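Ribokinase, putative (Burkholderia thailandensis, PDB 3B1O) probably acts as a nucleoside kinase of the pfkB (ribokinase-like) family, passing a phosphate from a nucleotide such as ATP to a nucleoside such as inosine. Local coordinates at residues D12-F17 with T41-F46; P167-P172 with N192-K197. All coordinates share one frame; numbering follows the deposited sequence.

Contact 1. Residues D12-F17 with T41-F46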
loop_
_atom_site.group_PDB
_atom_site.type_symbol
_atom_site.label_atom_id
_atom_site.label_comp_id
_atom_site.label_asym_id
_atom_site.label_seq_id
_atom_site.Cartn_x
_atom_site.Cartn_y
_atom_site.Cartn_z
ATOM N N ASP A 12 0.650 -7.914 5.424
ATOM C CA ASP A 12 1.279 -6.639 5.708
ATOM C C ASP A 12 2.116 -6.243 4.501
ATOM O O ASP A 12 2.833 -7.061 3.929
ATOM C CB ASP A 12 2.119 -6.702 6.983
ATOM C CG ASP A 12 1.266 -6.773 8.263
ATOM O OD1 ASP A 12 1.838 -7.020 9.347
ATOM O OD2 ASP A 12 0.034 -6.565 8.203
ATOM N N ASN A 13 1.961 -4.989 4.094
ATOM C CA ASN A 13 2.762 -4.400 3.050
ATOM C C ASN A 13 3.585 -3.301 3.695
ATOM O O ASN A 13 3.095 -2.197 3.944
ATOM C CB ASN A 13 1.872 -3.884 1.929
ATOM C CG ASN A 13 0.947 -4.956 1.387
ATOM O OD1 ASN A 13 1.366 -5.800 0.622
ATOM N ND2 ASN A 13 -0.325 -4.928 1.799
ATOM N N ILE A 14 4.831 -3.639 4.000
ATOM C CA ILE A 14 5.678 -2.811 4.849
ATOM C C ILE A 14 6.622 -1.980 3.990
ATOM O O ILE A 14 7.362 -2.513 3.159
ATOM C CB ILE A 14 6.444 -3.673 5.903
ATOM C CG1 ILE A 14 5.433 -4.492 6.731
ATOM C CG2 ILE A 14 7.313 -2.790 6.802
ATOM C CD1 ILE A 14 6.040 -5.350 7.835
ATOM N N MET A 15 6.556 -0.670 4.194
ATOM C CA MET A 15 7.341 0.298 3.442
ATOM C C MET A 15 8.214 1.069 4.414
ATOM O O MET A 15 7.862 1.250 5.589
ATOM C CB MET A 15 6.424 1.273 2.697
ATOM C CG MET A 15 5.555 0.612 1.637
ATOM S SD MET A 15 4.171 1.663 1.164
ATOM C CE MET A 15 3.003 1.323 2.476
ATOM N N THR A 16 9.360 1.509 3.923
ATOM C CA THR A 16 10.254 2.301 4.735
ATOM C C THR A 16 10.245 3.727 4.224
ATOM O O THR A 16 10.366 3.965 3.018
ATOM C CB THR A 16 11.691 1.733 4.733
ATOM O OG1 THR A 16 12.156 1.624 3.385
ATOM C CG2 THR A 16 11.722 0.345 5.366
ATOM N N PHE A 17 10.086 4.665 5.152
ATOM C CA PHE A 17 10.339 6.071 4.875
ATOM C C PHE A 17 11.708 6.465 5.415
ATOM O O PHE A 17 11.954 6.436 6.629
ATOM C CB PHE A 17 9.242 6.954 5.494
ATOM C CG PHE A 17 9.526 8.439 5.423
ATOM C CD1 PHE A 17 10.118 9.007 4.298
ATOM C CD2 PHE A 17 9.154 9.275 6.474
ATOM C CE1 PHE A 17 10.364 10.376 4.235
ATOM C CE2 PHE A 17 9.384 10.648 6.417
ATOM C CZ PHE A 17 9.989 11.200 5.295
ATOM N N THR A 41 11.553 0.190 -1.282
ATOM C CA THR A 41 11.294 -1.197 -0.922
ATOM C C THR A 41 9.920 -1.375 -0.286
ATOM O O THR A 41 9.517 -0.593 0.581
ATOM C CB THR A 41 12.391 -1.789 0.025
ATOM O OG1 THR A 41 11.992 -1.642 1.393
ATOM C CG2 THR A 41 13.766 -1.129 -0.195
ATOM N N MET A 42 9.208 -2.404 -0.742
ATOM C CA MET A 42 7.973 -2.854 -0.125
ATOM C C MET A 42 8.150 -4.333 0.223
ATOM O O MET A 42 8.514 -5.120 -0.646
ATOM C CB MET A 42 6.789 -2.711 -1.091
ATOM C CG MET A 42 6.300 -1.304 -1.384
ATOM S SD MET A 42 4.497 -1.248 -1.586
ATOM C CE MET A 42 4.317 -1.095 -3.343
ATOM N N ARG A 43 7.902 -4.701 1.481
ATOM C CA ARG A 43 8.020 -6.096 1.941
ATOM C C ARG A 43 6.649 -6.677 2.269
ATOM O O ARG A 43 5.911 -6.127 3.099
ATOM C CB ARG A 43 8.919 -6.207 3.181
ATOM C CG ARG A 43 10.385 -6.599 2.918
ATOM C CD ARG A 43 11.196 -6.747 4.233
ATOM N NE ARG A 43 10.899 -5.674 5.195
ATOM C CZ ARG A 43 11.457 -4.460 5.196
ATOM N NH1 ARG A 43 12.380 -4.130 4.295
ATOM N NH2 ARG A 43 11.087 -3.558 6.108
ATOM N N ARG A 44 6.319 -7.780 1.613
ATOM C CA ARG A 44 5.080 -8.477 1.836
ATOM C C ARG A 44 5.262 -9.507 2.949
ATOM O O ARG A 44 6.143 -10.359 2.878
ATOM C CB ARG A 44 4.627 -9.170 0.556
ATOM C CG ARG A 44 3.333 -9.969 0.715
ATOM C CD ARG A 44 2.089 -9.128 0.445
ATOM N NE ARG A 44 1.008 -9.984 -0.059
ATOM C CZ ARG A 44 -0.202 -9.558 -0.407
ATOM N NH1 ARG A 44 -0.515 -8.266 -0.308
ATOM N NH2 ARG A 44 -1.105 -10.430 -0.852
ATOM N N GLU A 45 4.429 -9.419 3.973
ATOM C CA GLU A 45 4.548 -10.302 5.130
ATOM C C GLU A 45 3.199 -10.801 5.639
ATOM O O GLU A 45 2.198 -10.088 5.589
ATOM C CB GLU A 45 5.291 -9.583 6.272
ATOM C CG GLU A 45 6.637 -8.931 5.900
ATOM C CD GLU A 45 7.806 -9.911 5.841
ATOM O OE1 GLU A 45 7.614 -11.124 6.047
ATOM O OE2 GLU A 45 8.939 -9.462 5.578
ATOM N N PHE A 46 3.182 -12.025 6.154
ATOM C CA PHE A 46 2.024 -12.546 6.886
ATOM C C PHE A 46 1.806 -11.767 8.173
ATOM O O PHE A 46 2.718 -11.653 8.994
ATOM C CB PHE A 46 2.254 -14.020 7.194
ATOM C CG PHE A 46 2.486 -14.847 5.958
ATOM C CD1 PHE A 46 3.771 -15.224 5.582
ATOM C CD2 PHE A 46 1.410 -15.214 5.146
ATOM C CE1 PHE A 46 3.981 -15.997 4.426
ATOM C CE2 PHE A 46 1.615 -15.975 3.982
ATOM C CZ PHE A 46 2.893 -16.357 3.628
#
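Asp12 and Glu45 open an antiparallel pairing in the small four-stranded sheet of this pfkB-family kinase, the lid sheet of the ribokinase fold, with strand 42-47 outermost on one side. The two are a hydrogen-bonded pair, with Asp12 N to Glu45 O at 2.7 Å and Glu45 N to Asp12 O at 2.8 Å. The side chain of Asp12, a residue of the inosine and AMP site, lies on the same face as Ile14, Arg43 and Glu45. Asn13 faces the other way. Its OD1 takes an N-H of Arg44 NH1 on a lone pair in the amide plane (3.2 Å, 167° at the hydrogen), and also lies in the guanidinium plane, although the two planes are turned 43° apart. The arginine gets there because its chain bends at chi2 (89°). Tyr99 OH of the second subunit is also hydrogen-bonded to this OD1, and ND2 donates to Gln102 OE1, which fixes the amide's rotation at the dimer interface. Ile14 forms the next hydrogen-bonded pair with Arg43; its CG2 lies 3.9 Å from Arg43 NH2, while CD1 lies 4.1 Å from Glu45 CG, the isoleucine and glutamate side chains crossing at about a right angle. Met15 runs alongside Met42, CG to CG at 3.7 Å, and Met104 of the second subunit packs on Met15. Thr16 CG2 comes up to the edge of the Arg43 guanidinium, 4.0 Å from NH2.

Contact 2. Residues P167-P172 with N192-K197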
loop_
_atom_site.group_PDB
_atom_site.type_symbol
_atom_site.label_atom_id
_atom_site.label_comp_id
_atom_site.label_asym_id
_atom_site.label_seq_id
_atom_site.Cartn_x
_atom_site.Cartn_y
_atom_site.Cartn_z
ATOM N N PRO A 167 -8.740 -4.261 22.507
ATOM C CA PRO A 167 -9.338 -3.454 21.437
ATOM C C PRO A 167 -8.299 -2.898 20.446
ATOM O O PRO A 167 -8.607 -2.762 19.262
ATOM C CB PRO A 167 -10.049 -2.328 22.193
ATOM C CG PRO A 167 -9.303 -2.218 23.480
ATOM C CD PRO A 167 -8.946 -3.648 23.829
ATOM N N GLY A 168 -7.087 -2.613 20.924
ATOM C CA GLY A 168 -5.991 -2.144 20.068
ATOM C C GLY A 168 -6.417 -1.053 19.094
ATOM O O GLY A 168 -7.157 -0.135 19.448
ATOM N N GLN A 169 -5.960 -1.171 17.850
ATOM C CA GLN A 169 -6.268 -0.186 16.815
ATOM C C GLN A 169 -7.770 -0.104 16.516
ATOM O O GLN A 169 -8.206 0.767 15.775
ATOM C CB GLN A 169 -5.486 -0.508 15.523
ATOM C CG GLN A 169 -3.948 -0.325 15.609
ATOM C CD GLN A 169 -3.497 1.108 15.985
ATOM O OE1 GLN A 169 -4.254 1.884 16.605
ATOM N NE2 GLN A 169 -2.244 1.457 15.628
ATOM N N GLY A 170 -8.558 -1.020 17.078
ATOM C CA GLY A 170 -10.016 -1.026 16.867
ATOM C C GLY A 170 -10.742 -0.064 17.803
ATOM O O GLY A 170 -11.942 0.191 17.659
ATOM N N LEU A 171 -10.003 0.508 18.749
ATOM C CA LEU A 171 -10.608 1.275 19.830
ATOM C C LEU A 171 -11.469 2.470 19.429
ATOM O O LEU A 171 -12.482 2.711 20.077
ATOM C CB LEU A 171 -9.543 1.706 20.823
ATOM C CG LEU A 171 -9.880 2.241 22.206
ATOM C CD1 LEU A 171 -10.905 1.381 22.945
ATOM C CD2 LEU A 171 -8.553 2.287 22.958
ATOM N N PRO A 172 -11.090 3.210 18.360
ATOM C CA PRO A 172 -11.911 4.357 17.953
ATOM C C PRO A 172 -13.293 3.980 17.452
ATOM O O PRO A 172 -14.140 4.856 17.299
ATOM C CB PRO A 172 -11.122 4.961 16.779
ATOM C CG PRO A 172 -9.732 4.554 16.986
ATOM C CD PRO A 172 -9.857 3.139 17.546
ATOM N N ASN A 192 -1.879 -0.852 25.242
ATOM C CA ASN A 192 -0.668 -0.079 25.516
ATOM C C ASN A 192 -1.016 1.167 26.342
ATOM O O ASN A 192 -2.198 1.421 26.589
ATOM C CB ASN A 192 0.094 0.259 24.223
ATOM C CG ASN A 192 -0.641 1.246 23.357
ATOM O OD1 ASN A 192 -1.267 2.192 23.851
ATOM N ND2 ASN A 192 -0.556 1.047 22.052
ATOM N N ASP A 193 0.001 1.930 26.755
ATOM C CA ASP A 193 -0.196 3.064 27.659
ATOM C C ASP A 193 -1.109 4.162 27.127
ATOM O O ASP A 193 -1.907 4.704 27.885
ATOM C CB ASP A 193 1.137 3.653 28.167
ATOM C CG ASP A 193 2.138 3.919 27.043
ATOM O OD1 ASP A 193 3.322 4.155 27.353
ATOM O OD2 ASP A 193 1.757 3.900 25.851
ATOM N N TYR A 194 -1.015 4.494 25.841
ATOM C CA TYR A 194 -1.865 5.572 25.318
ATOM C C TYR A 194 -3.302 5.063 25.093
ATOM O O TYR A 194 -4.267 5.784 25.349
ATOM C CB TYR A 194 -1.250 6.316 24.099
ATOM C CG TYR A 194 -1.146 5.486 22.846
ATOM C CD1 TYR A 194 -2.249 5.314 22.003
ATOM C CD2 TYR A 194 0.068 4.877 22.484
ATOM C CE1 TYR A 194 -2.161 4.537 20.841
ATOM C CE2 TYR A 194 0.168 4.096 21.322
ATOM C CZ TYR A 194 -0.950 3.928 20.507
ATOM O OH TYR A 194 -0.864 3.132 19.369
ATOM N N GLU A 195 -3.430 3.804 24.678
ATOM C CA GLU A 195 -4.738 3.146 24.573
ATOM C C GLU A 195 -5.465 3.076 25.921
ATOM O O GLU A 195 -6.675 3.207 25.950
ATOM C CB GLU A 195 -4.623 1.754 23.965
ATOM C CG GLU A 195 -4.351 1.744 22.468
ATOM C CD GLU A 195 -3.910 0.392 21.964
ATOM O OE1 GLU A 195 -3.718 -0.526 22.785
ATOM O OE2 GLU A 195 -3.745 0.235 20.732
ATOM N N ALA A 196 -4.731 2.857 27.016
ATOM C CA ALA A 196 -5.298 2.913 28.378
ATOM C C ALA A 196 -5.972 4.263 28.697
ATOM O O ALA A 196 -7.053 4.308 29.290
ATOM C CB ALA A 196 -4.198 2.616 29.436
ATOM N N LYS A 197 -5.313 5.355 28.326
ATOM C CA LYS A 197 -5.839 6.693 28.556
ATOM C C LYS A 197 -7.149 6.869 27.787
ATOM O O LYS A 197 -8.141 7.319 28.349
ATOM C CB LYS A 197 -4.823 7.734 28.094
ATOM C CG LYS A 197 -4.791 9.038 28.893
ATOM C CD LYS A 197 -6.104 9.793 28.844
ATOM C CE LYS A 197 -5.976 11.206 29.406
ATOM N NZ LYS A 197 -5.502 12.107 28.331
HETATM O O HOH W 1 -3.834 2.312 19.147
#
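Gly168, with its positive phi of 46°, turns the backbone, in the loop after strand 163-165, into the 3-10 segment 169-172 and comes nearest helix 193-203 at Glu195, the two CA atoms being 7.1 Å apart. Glu195 carries most of the contact. Its straight side chain reaches out from the first turn of the helix and lays OE2 against the glycine, 3.3 Å from Gly168 CA. The other carboxylate oxygen turns back to its own segment: Asn192 N donates to Glu195 OE1 from above the carboxylate plane, and Glu195 N donates to Asn192 OD1 at 2.8 Å. This reciprocal pair is a capping box, with Asn192, a residue of the ADP site, as N-cap. Leu171 CD2 lies against the helix, 3.7 Å from the backbone O of Glu195 and 4.1 Å from its CB, and the same side chain continues onto Leu198 and Val199. One water joins the polar ends: it donates to Gln169 OE1 and to Glu195 OE2, both at 2.6 Å, and accepts from Tyr194 OH at 3.1 Å. Gln169, which binds inosine and AMP, donates through NE2 to Asn34 O of the second subunit. Glu195 is therefore held at both oxygens, and its bridging water links a nucleoside-binding side chain to the helix start that contributes to the ADP site.

In the fold
Contact 1 comes first along the chain and is complete before contact 2 starts; their centres lie 24 Å apart, with nearest atoms about 10 Å apart, so the two do not meet. They belong to different parts of the fold. Contact 1 lies in the small sheet of strands 42-47, 10-17, 101-108 and 113-118, whereas contact 2 joins connections that follow strands 163-165 and 188-192, neighbours in the nine-stranded mixed sheet of the main domain. Nucleoside-binding residues come from both, Asp12 in the first and Gln169 in the second, so the pocket draws on lid and main domain. Both also touch the second subunit, which places dimer contacts close to nucleoside binding.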